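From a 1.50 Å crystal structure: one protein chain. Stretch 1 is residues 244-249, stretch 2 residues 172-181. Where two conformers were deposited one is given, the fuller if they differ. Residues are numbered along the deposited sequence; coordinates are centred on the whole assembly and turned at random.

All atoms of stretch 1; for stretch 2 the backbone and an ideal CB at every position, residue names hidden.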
# COMPACT_ATOMS: atom_id res chain seq x y z
N PRO A 244 12.09 7.19 10.42
CA PRO A 244 11.14 7.27 11.51
C PRO A 244 9.75 6.78 11.09
O PRO A 244 9.34 6.89 9.94
CB PRO A 244 11.07 8.77 11.81
CG PRO A 244 12.18 9.40 11.15
CD PRO A 244 12.66 8.49 10.04
N GLY A 245 9.02 6.22 12.05
CA GLY A 245 7.65 5.84 11.83
C GLY A 245 6.81 7.00 11.32
O GLY A 245 7.07 8.16 11.64
N ASP A 246 5.86 6.68 10.44
CA ASP A 246 5.02 7.67 9.74
C ASP A 246 5.78 8.60 8.82
O ASP A 246 5.32 9.70 8.53
CB ASP A 246 4.10 8.47 10.72
CG ASP A 246 2.93 9.15 10.02
OD1 ASP A 246 2.55 8.78 8.95
OD2 ASP A 246 2.44 10.14 10.63
N SER A 247 6.90 8.16 8.28
CA SER A 247 7.54 8.88 7.19
C SER A 247 6.81 8.61 5.90
O SER A 247 6.31 7.50 5.70
CB SER A 247 8.98 8.44 7.01
OG SER A 247 9.80 8.76 8.11
N PHE A 248 6.77 9.59 5.01
CA PHE A 248 6.20 9.49 3.67
C PHE A 248 7.32 9.85 2.68
O PHE A 248 7.91 10.93 2.84
CB PHE A 248 5.08 10.53 3.55
CG PHE A 248 4.28 10.52 2.27
CD1 PHE A 248 4.09 9.38 1.52
CD2 PHE A 248 3.65 11.69 1.86
CE1 PHE A 248 3.24 9.37 0.38
CE2 PHE A 248 2.81 11.69 0.75
CZ PHE A 248 2.61 10.55 0.00
N VAL A 249 7.63 8.93 1.75
CA VAL A 249 8.78 9.02 0.85
C VAL A 249 8.27 9.26 -0.57
O VAL A 249 7.31 8.63 -1.04
CB VAL A 249 9.58 7.65 0.86
CG1 VAL A 249 10.68 7.59 -0.26
CG2 VAL A 249 10.21 7.49 2.30
N UNK A 172 -5.03 6.13 2.57
CA UNK A 172 -3.77 5.40 2.71
C UNK A 172 -2.82 6.11 3.68
O UNK A 172 -2.09 5.47 4.45
CB UNK A 172 -3.10 5.24 1.34
N UNK A 173 -2.80 7.44 3.65
CA UNK A 173 -1.95 8.23 4.54
C UNK A 173 -2.48 8.28 5.98
O UNK A 173 -1.72 8.14 6.94
CB UNK A 173 -1.82 9.65 3.99
N UNK A 174 -3.79 8.51 6.12
CA UNK A 174 -4.42 8.52 7.44
C UNK A 174 -4.28 7.15 8.10
O UNK A 174 -4.12 7.04 9.33
CB UNK A 174 -5.89 8.91 7.33
N UNK A 175 -4.37 6.09 7.30
CA UNK A 175 -4.12 4.69 7.74
C UNK A 175 -2.72 4.57 8.33
O UNK A 175 -2.51 4.03 9.43
CB UNK A 175 -4.28 3.71 6.58
N UNK A 176 -1.74 5.06 7.58
CA UNK A 176 -0.34 5.00 8.01
C UNK A 176 -0.09 5.74 9.32
O UNK A 176 0.55 5.20 10.24
CB UNK A 176 0.56 5.58 6.92
N UNK A 177 -0.63 6.95 9.45
CA UNK A 177 -0.46 7.74 10.69
C UNK A 177 -1.09 7.07 11.89
O UNK A 177 -0.48 6.98 12.96
CB UNK A 177 -1.06 9.14 10.52
N UNK A 178 -2.33 6.59 11.74
CA UNK A 178 -3.02 5.97 12.86
C UNK A 178 -2.41 4.62 13.20
O UNK A 178 -2.29 4.28 14.37
CB UNK A 178 -4.51 5.81 12.55
N UNK A 179 -2.00 3.87 12.20
CA UNK A 179 -1.32 2.57 12.45
C UNK A 179 -0.05 2.85 13.26
O UNK A 179 0.22 2.18 14.26
CB UNK A 179 -0.98 1.85 11.14
N UNK A 180 0.75 3.85 12.87
CA UNK A 180 1.95 4.13 13.64
C UNK A 180 1.62 4.54 15.07
O UNK A 180 2.29 4.11 16.01
CB UNK A 180 2.77 5.23 12.96
N UNK A 181 0.58 5.37 15.24
CA UNK A 181 0.18 5.79 16.61
C UNK A 181 -0.13 4.55 17.46
O UNK A 181 0.30 4.47 18.63
CB UNK A 181 -1.04 6.72 16.57

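Every position of stretch 2 has helical backbone angles, so proline and glycine are poor guesses throughout, and what remains is to read which CA-to-CB bonds meet the turn and strand start of stretch 1.

At position 172 nothing of stretch 1 lies within reach, and the visible atoms leave the choice open. It is Asn172, whose side chain is hydrogen-bonded elsewhere in the structure.

Position 173 points toward stretch 1, yet its ideal CB finds nothing within 5.5 Å. Beyond that gap lies the Phe248 ring, so an apolar chain long enough to cross would suit: leucine, isoleucine or methionine. Leu173 is deposited, with chi1 m and chi2 t. Its CD2 sits over one face of the ring, 3.7 Å from the centroid and 6° off the normal, an almost ideal CH-pi contact; the nearest atom pair is Leu173 CD2 to Phe248 CE1, 3.8 Å.

Position 174 points away and 175 is out of reach, so stretch 1 constrains neither. They are Leu174 and Phe175.

Position 176 points toward stretch 1, its ideal CB 4.3 Å from Asp246 OD1. The space is short, favouring a small residue such as alanine, serine, threonine or valine. Thr176 lays its methyl CG2 3.6 Å from Asp246 OD1, a packing contact, while its OG1 turns back along the helix to donate to Asn172 O at 2.9 Å.

Position 177 is sideways, but its ideal CB is 3.6 Å from Asp246 OD2. A carboxylate so close invites a short donor; serine or threonine fits, and alanine would leave the oxygen without a partner from this position. Ser177, with chi1 m, places OG 3.0 Å from Asp246 OD2, at hydrogen-bonding distance, though another acceptor also lies within reach of the hydroxyl proton.

Position 178 points away, and 179 is out of reach. Glu178 and Leu179 fill them.

Position 180 points toward the turn, its ideal CB 4.2 Å from Asp246 CB and 4.7 Å from Gly245 C. A flexible polar chain, glutamine, glutamate or lysine, could run alongside. Gln180 does so, bringing OE1 3.2 Å from Gly245 CA. Glycine's bareness matters here: an ideal CB on Gly245 would lie only 2.3 Å from Gln180 OE1, a clash.

Position 181 is out of reach, and many residues would serve. Arg181 grips the helix instead, forming a salt bridge with Glu178: Arg181 NH2 to Glu178 OE2 and Arg181 NE to Glu178 OE1 are both 2.8 Å.

Stretch 2, residues 172-181: NLLFTSELQR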
# COMPACT_ATOMS: atom_id res chain seq x y z
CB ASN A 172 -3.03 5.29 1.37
CG ASN A 172 -3.67 4.37 0.34
OD1 ASN A 172 -3.53 4.66 -0.87
ND2 ASN A 172 -4.27 3.24 0.74
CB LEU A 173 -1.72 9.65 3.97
CG LEU A 173 -0.82 9.64 2.75
CD1 LEU A 173 -0.77 11.03 2.11
CD2 LEU A 173 0.64 9.31 3.15
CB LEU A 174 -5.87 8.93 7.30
CG LEU A 174 -6.13 10.38 6.90
CD1 LEU A 174 -7.61 10.55 6.53
CD2 LEU A 174 -5.73 11.37 8.01
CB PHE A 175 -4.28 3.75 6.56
CG PHE A 175 -3.84 2.35 6.84
CD1 PHE A 175 -4.53 1.52 7.66
CD2 PHE A 175 -2.73 1.88 6.18
CE1 PHE A 175 -4.10 0.21 7.88
CE2 PHE A 175 -2.33 0.57 6.34
CZ PHE A 175 -3.01 -0.25 7.23
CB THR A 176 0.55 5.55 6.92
OG1 THR A 176 0.42 4.77 5.71
CG2 THR A 176 2.07 5.59 7.33
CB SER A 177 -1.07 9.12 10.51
OG SER A 177 -0.36 9.87 9.53
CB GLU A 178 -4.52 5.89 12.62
CG GLU A 178 -5.34 5.21 13.70
CD GLU A 178 -5.43 5.91 15.02
OE1 GLU A 178 -4.93 7.03 15.17
OE2 GLU A 178 -6.07 5.28 15.92
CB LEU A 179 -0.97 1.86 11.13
CG LEU A 179 -0.20 0.56 11.28
CD1 LEU A 179 -0.88 -0.46 12.22
CD2 LEU A 179 0.02 -0.08 9.92
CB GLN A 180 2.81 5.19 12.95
CG GLN A 180 4.13 5.42 13.70
CD GLN A 180 4.98 4.18 13.74
OE1 GLN A 180 5.40 3.69 12.71
NE2 GLN A 180 5.27 3.67 14.94
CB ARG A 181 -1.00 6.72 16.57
CG ARG A 181 -1.33 7.34 17.91
CD ARG A 181 -2.62 8.12 17.86
NE ARG A 181 -3.79 7.27 17.76
CZ ARG A 181 -4.31 6.57 18.76
NH1 ARG A 181 -3.77 6.60 19.99
NH2 ARG A 181 -5.41 5.83 18.57
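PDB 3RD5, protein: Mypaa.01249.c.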